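Local coordinates for protein 336aa long hypothetical dTDP-glucose 4,6-dehydratase (Pyrococcus horikoshii, PDB 2HUN) that binds NAD(+) and probably acts as a dTDP-glucose 4,6-dehydratase, a lyase of nucleotide-sugar metabolism built on a Rossmann fold, at residues Asp159-Leu163 against Ser174-Cys178. Residues are numbered along the deposited sequence; the frame is centred on the assembly and turned at random.
With NAD (nicotinamide-adenine-dinucleotide), chain C.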
ATOM      1  N   ASP A 159       2.160   3.523   3.413  1.00 17.54           N
ATOM      2  CA  ASP A 159       2.325   4.736   2.603  1.00 18.01           C
ATOM      3  C   ASP A 159       0.990   5.094   1.933  1.00 17.74           C
ATOM      4  O   ASP A 159       0.571   6.253   1.927  1.00 19.95           O
ATOM      5  CB  ASP A 159       3.378   4.533   1.502  1.00 18.80           C
ATOM      6  CG  ASP A 159       4.797   4.509   2.034  1.00 20.14           C
ATOM      7  OD1 ASP A 159       4.971   4.559   3.265  1.00 23.33           O
ATOM      8  OD2 ASP A 159       5.744   4.440   1.214  1.00 22.02           O
ATOM      9  N   MET A 160       0.329   4.093   1.360  1.00 18.48           N
ATOM     10  CA  MET A 160      -0.938   4.315   0.673  1.00 19.00           C
ATOM     11  C   MET A 160      -2.006   4.916   1.592  1.00 22.10           C
ATOM     12  O   MET A 160      -2.755   5.812   1.175  1.00 21.65           O
ATOM     13  CB  MET A 160      -1.452   3.004   0.046  1.00 18.91           C
ATOM     14  CG  MET A 160      -0.554   2.431  -1.050  1.00 20.72           C
ATOM     15  SD  MET A 160      -0.111   3.641  -2.336  1.00 23.16           S
ATOM     16  CE  MET A 160       1.421   4.252  -1.750  1.00 22.13           C
ATOM     17  N   LEU A 161      -2.082   4.430   2.832  1.00 22.08           N
ATOM     18  CA  LEU A 161      -3.070   4.956   3.774  1.00 23.51           C
ATOM     19  C   LEU A 161      -2.778   6.426   4.042  1.00 23.83           C
ATOM     20  O   LEU A 161      -3.688   7.251   4.068  1.00 23.45           O
ATOM     21  CB  LEU A 161      -3.049   4.179   5.097  1.00 21.10           C
ATOM     22  CG  LEU A 161      -3.344   2.678   5.020  1.00 20.82           C
ATOM     23  CD1 LEU A 161      -3.354   2.087   6.426  1.00 23.39           C
ATOM     24  CD2 LEU A 161      -4.676   2.449   4.337  1.00 21.08           C
ATOM     25  N   VAL A 162      -1.506   6.757   4.230  1.00 24.19           N
ATOM     26  CA  VAL A 162      -1.138   8.143   4.482  1.00 24.41           C
ATOM     27  C   VAL A 162      -1.561   9.055   3.332  1.00 23.95           C
ATOM     28  O   VAL A 162      -2.091  10.137   3.564  1.00 23.80           O
ATOM     29  CB  VAL A 162       0.379   8.295   4.718  1.00 24.46           C
ATOM     30  CG1 VAL A 162       0.749   9.764   4.809  1.00 24.50           C
ATOM     31  CG2 VAL A 162       0.765   7.591   6.006  1.00 24.28           C
ATOM     32  N   LEU A 163      -1.329   8.623   2.097  1.00 24.31           N
ATOM     33  CA  LEU A 163      -1.704   9.425   0.937  1.00 23.32           C
ATOM     34  C   LEU A 163      -3.219   9.641   0.915  1.00 22.70           C
ATOM     35  O   LEU A 163      -3.696  10.753   0.697  1.00 22.37           O
ATOM     36  CB  LEU A 163      -1.254   8.731  -0.351  1.00 21.23           C
ATOM     37  CG  LEU A 163       0.263   8.642  -0.588  1.00 21.18           C
ATOM     38  CD1 LEU A 163       0.556   7.831  -1.845  1.00 17.37           C
ATOM     39  CD2 LEU A 163       0.839  10.036  -0.714  1.00 21.05           C
ATOM     40  N   SER A 174       3.538  14.527   4.900  1.00 21.45           N
ATOM     41  CA  SER A 174       4.469  14.169   3.832  1.00 23.25           C
ATOM     42  C   SER A 174       5.039  12.793   4.165  1.00 23.63           C
ATOM     43  O   SER A 174       4.951  12.339   5.305  1.00 23.22           O
ATOM     44  CB  SER A 174       5.619  15.172   3.723  1.00 20.82           C
ATOM     45  OG  SER A 174       5.165  16.442   3.304  1.00 20.92           O
ATOM     46  N   ILE A 175       5.615  12.138   3.162  1.00 22.94           N
ATOM     47  CA  ILE A 175       6.212  10.820   3.327  1.00 20.48           C
ATOM     48  C   ILE A 175       7.668  10.894   2.881  1.00 21.03           C
ATOM     49  O   ILE A 175       7.987  11.563   1.896  1.00 20.50           O
ATOM     50  CB  ILE A 175       5.507   9.762   2.438  1.00 21.45           C
ATOM     51  CG1 ILE A 175       4.059   9.557   2.887  1.00 19.70           C
ATOM     52  CG2 ILE A 175       6.275   8.445   2.477  1.00 19.65           C
ATOM     53  CD1 ILE A 175       3.240   8.729   1.903  1.00 18.41           C
ATOM     54  N   THR A 176       8.553  10.225   3.617  1.00 20.03           N
ATOM     55  CA  THR A 176       9.958  10.182   3.235  1.00 20.41           C
ATOM     56  C   THR A 176      10.355   8.726   2.967  1.00 20.15           C
ATOM     57  O   THR A 176       9.822   7.799   3.591  1.00 17.17           O
ATOM     58  CB  THR A 176      10.881  10.752   4.344  1.00 23.28           C
ATOM     59  OG1 THR A 176      10.680  10.024   5.562  1.00 22.22           O
ATOM     60  CG2 THR A 176      10.574  12.224   4.585  1.00 22.90           C
ATOM     61  N   ARG A 177      11.274   8.530   2.028  1.00 19.51           N
ATOM     62  CA  ARG A 177      11.773   7.198   1.698  1.00 20.01           C
ATOM     63  C   ARG A 177      13.284   7.320   1.546  1.00 21.55           C
ATOM     64  O   ARG A 177      13.779   8.042   0.672  1.00 18.26           O
ATOM     65  CB  ARG A 177      11.136   6.677   0.395  1.00 22.33           C
ATOM     66  CG  ARG A 177       9.677   6.242   0.544  1.00 21.56           C
ATOM     67  CD  ARG A 177       9.034   5.971  -0.806  1.00 20.88           C
ATOM     68  NE  ARG A 177       7.638   5.547  -0.699  1.00 18.66           N
ATOM     69  CZ  ARG A 177       6.779   5.599  -1.717  1.00 19.96           C
ATOM     70  NH1 ARG A 177       7.187   6.059  -2.894  1.00 16.03           N
ATOM     71  NH2 ARG A 177       5.525   5.192  -1.563  1.00 18.22           N
ATOM     72  N   CYS A 178      14.016   6.616   2.400  1.00 21.41           N
ATOM     73  CA  CYS A 178      15.469   6.685   2.379  1.00 23.80           C
ATOM     74  C   CYS A 178      16.143   5.335   2.170  1.00 24.37           C
ATOM     75  O   CYS A 178      15.546   4.278   2.385  1.00 23.50           O
ATOM     76  CB  CYS A 178      15.970   7.274   3.696  1.00 24.12           C
ATOM     77  SG  CYS A 178      15.644   6.170   5.088  1.00 28.28           S
TER
HETATM   78  PA  NAD C 801      14.809   0.047  14.609  1.00 29.81           P
HETATM   79  O1A NAD C 801      14.405  -1.359  14.448  1.00 30.66           O
HETATM   80  O2A NAD C 801      16.174   0.365  15.115  1.00 28.28           O
HETATM   81  O5B NAD C 801      13.763   0.727  15.615  1.00 29.61           O
HETATM   82  C5B NAD C 801      12.341   0.700  15.418  1.00 25.98           C
HETATM   83  C4B NAD C 801      11.778   1.350  16.690  1.00 25.67           C
HETATM   84  O4B NAD C 801      10.342   1.441  16.611  1.00 26.08           O
HETATM   85  C3B NAD C 801      12.106   0.498  17.949  1.00 23.84           C
HETATM   86  O3B NAD C 801      12.582   1.340  19.012  1.00 25.94           O
HETATM   87  C2B NAD C 801      10.779  -0.228  18.232  1.00 26.35           C
HETATM   88  O2B NAD C 801      10.549  -0.631  19.583  1.00 24.19           O
HETATM   89  C1B NAD C 801       9.749   0.782  17.725  1.00 26.08           C
HETATM   90  N9A NAD C 801       8.469   0.178  17.295  1.00 26.35           N
HETATM   91  C8A NAD C 801       8.268  -0.813  16.408  1.00 29.07           C
HETATM   92  N7A NAD C 801       6.962  -1.057  16.308  1.00 27.53           N
HETATM   93  C5A NAD C 801       6.315  -0.231  17.124  1.00 25.53           C
HETATM   94  C6A NAD C 801       4.949  -0.013  17.457  1.00 26.02           C
HETATM   95  N6A NAD C 801       3.951  -0.709  16.929  1.00 25.53           N
HETATM   96  N1A NAD C 801       4.670   0.998  18.407  1.00 25.38           N
HETATM   97  C2A NAD C 801       5.710   1.740  18.985  1.00 25.20           C
HETATM   98  N3A NAD C 801       6.996   1.533  18.672  1.00 26.48           N
HETATM   99  C4A NAD C 801       7.282   0.568  17.760  1.00 25.68           C
HETATM  100  O3  NAD C 801      14.784   0.620  13.127  1.00 28.75           O
HETATM  101  PN  NAD C 801      15.135   1.994  12.422  1.00 27.11           P
HETATM  102  O1N NAD C 801      16.188   1.580  11.450  1.00 26.85           O
HETATM  103  O2N NAD C 801      15.555   3.027  13.390  1.00 24.88           O
HETATM  104  O5D NAD C 801      13.829   2.350  11.539  1.00 28.72           O
HETATM  105  C5D NAD C 801      13.092   3.571  11.652  1.00 26.52           C
HETATM  106  C4D NAD C 801      12.215   3.745  10.385  1.00 27.11           C
HETATM  107  O4D NAD C 801      13.029   4.049   9.240  1.00 24.92           O
HETATM  108  C3D NAD C 801      11.389   2.494  10.062  1.00 26.37           C
HETATM  109  O3D NAD C 801      10.048   2.913   9.697  1.00 26.82           O
HETATM  110  C2D NAD C 801      12.149   1.861   8.862  1.00 25.82           C
HETATM  111  O2D NAD C 801      11.236   1.143   8.028  1.00 27.39           O
HETATM  112  C1D NAD C 801      12.755   3.088   8.201  1.00 26.83           C
HETATM  113  N1N NAD C 801      13.998   2.841   7.441  1.00 27.36           N
HETATM  114  C2N NAD C 801      15.226   2.457   8.076  1.00 27.12           C
HETATM  115  C3N NAD C 801      16.367   2.254   7.280  1.00 28.60           C
HETATM  116  C7N NAD C 801      17.726   1.851   7.897  1.00 28.92           C
HETATM  117  O7N NAD C 801      18.732   1.858   7.176  1.00 28.14           O
HETATM  118  N7N NAD C 801      17.791   1.524   9.182  1.00 24.58           N
HETATM  119  C4N NAD C 801      16.296   2.423   5.874  1.00 27.77           C
HETATM  120  C5N NAD C 801      15.079   2.798   5.268  1.00 28.23           C
HETATM  121  C6N NAD C 801      13.924   3.012   6.038  1.00 27.58           C
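In this NAD-binding Rossmann fold, helix 150-168, which carries the NAD-binding Tyr151 and Lys155, packs against strand 172-182, the next strand in the chain; the segments run nearly antiparallel, at 156° with axes 9.2 Å apart. Ile175 points toward the helix and makes the largest contribution to the interface: its CD1 lies 3.6 Å from Asp159 O and 3.8 Å from Leu163 CD2, while its CG1 meets Val162 CG1 at 3.8 Å. Beside this apolar patch is a buried salt bridge. Arg177 NE and NH2 each donate to the same oxygen, Asp159 OD2, at 2.9 Å, and Met160 CE comes up to the guanidinium edge, 4.2 Å from NH2. Asp159 OD1 is also hydrogen-bonded to Ser126 OG, and Arg177 NH1 to Tyr131 OH, so both charged groups have further partners. Farther along the strand, Cys178 O reaches NAD C5N on the nicotinamide ring at 3.3 Å. Strand 172-182 is flanked in the sheet by parallel strands 121-127 and 239-242; Leu161 and Val162 touch helix 96-116, and Leu145 of the second subunit packs on Met160 and Leu163.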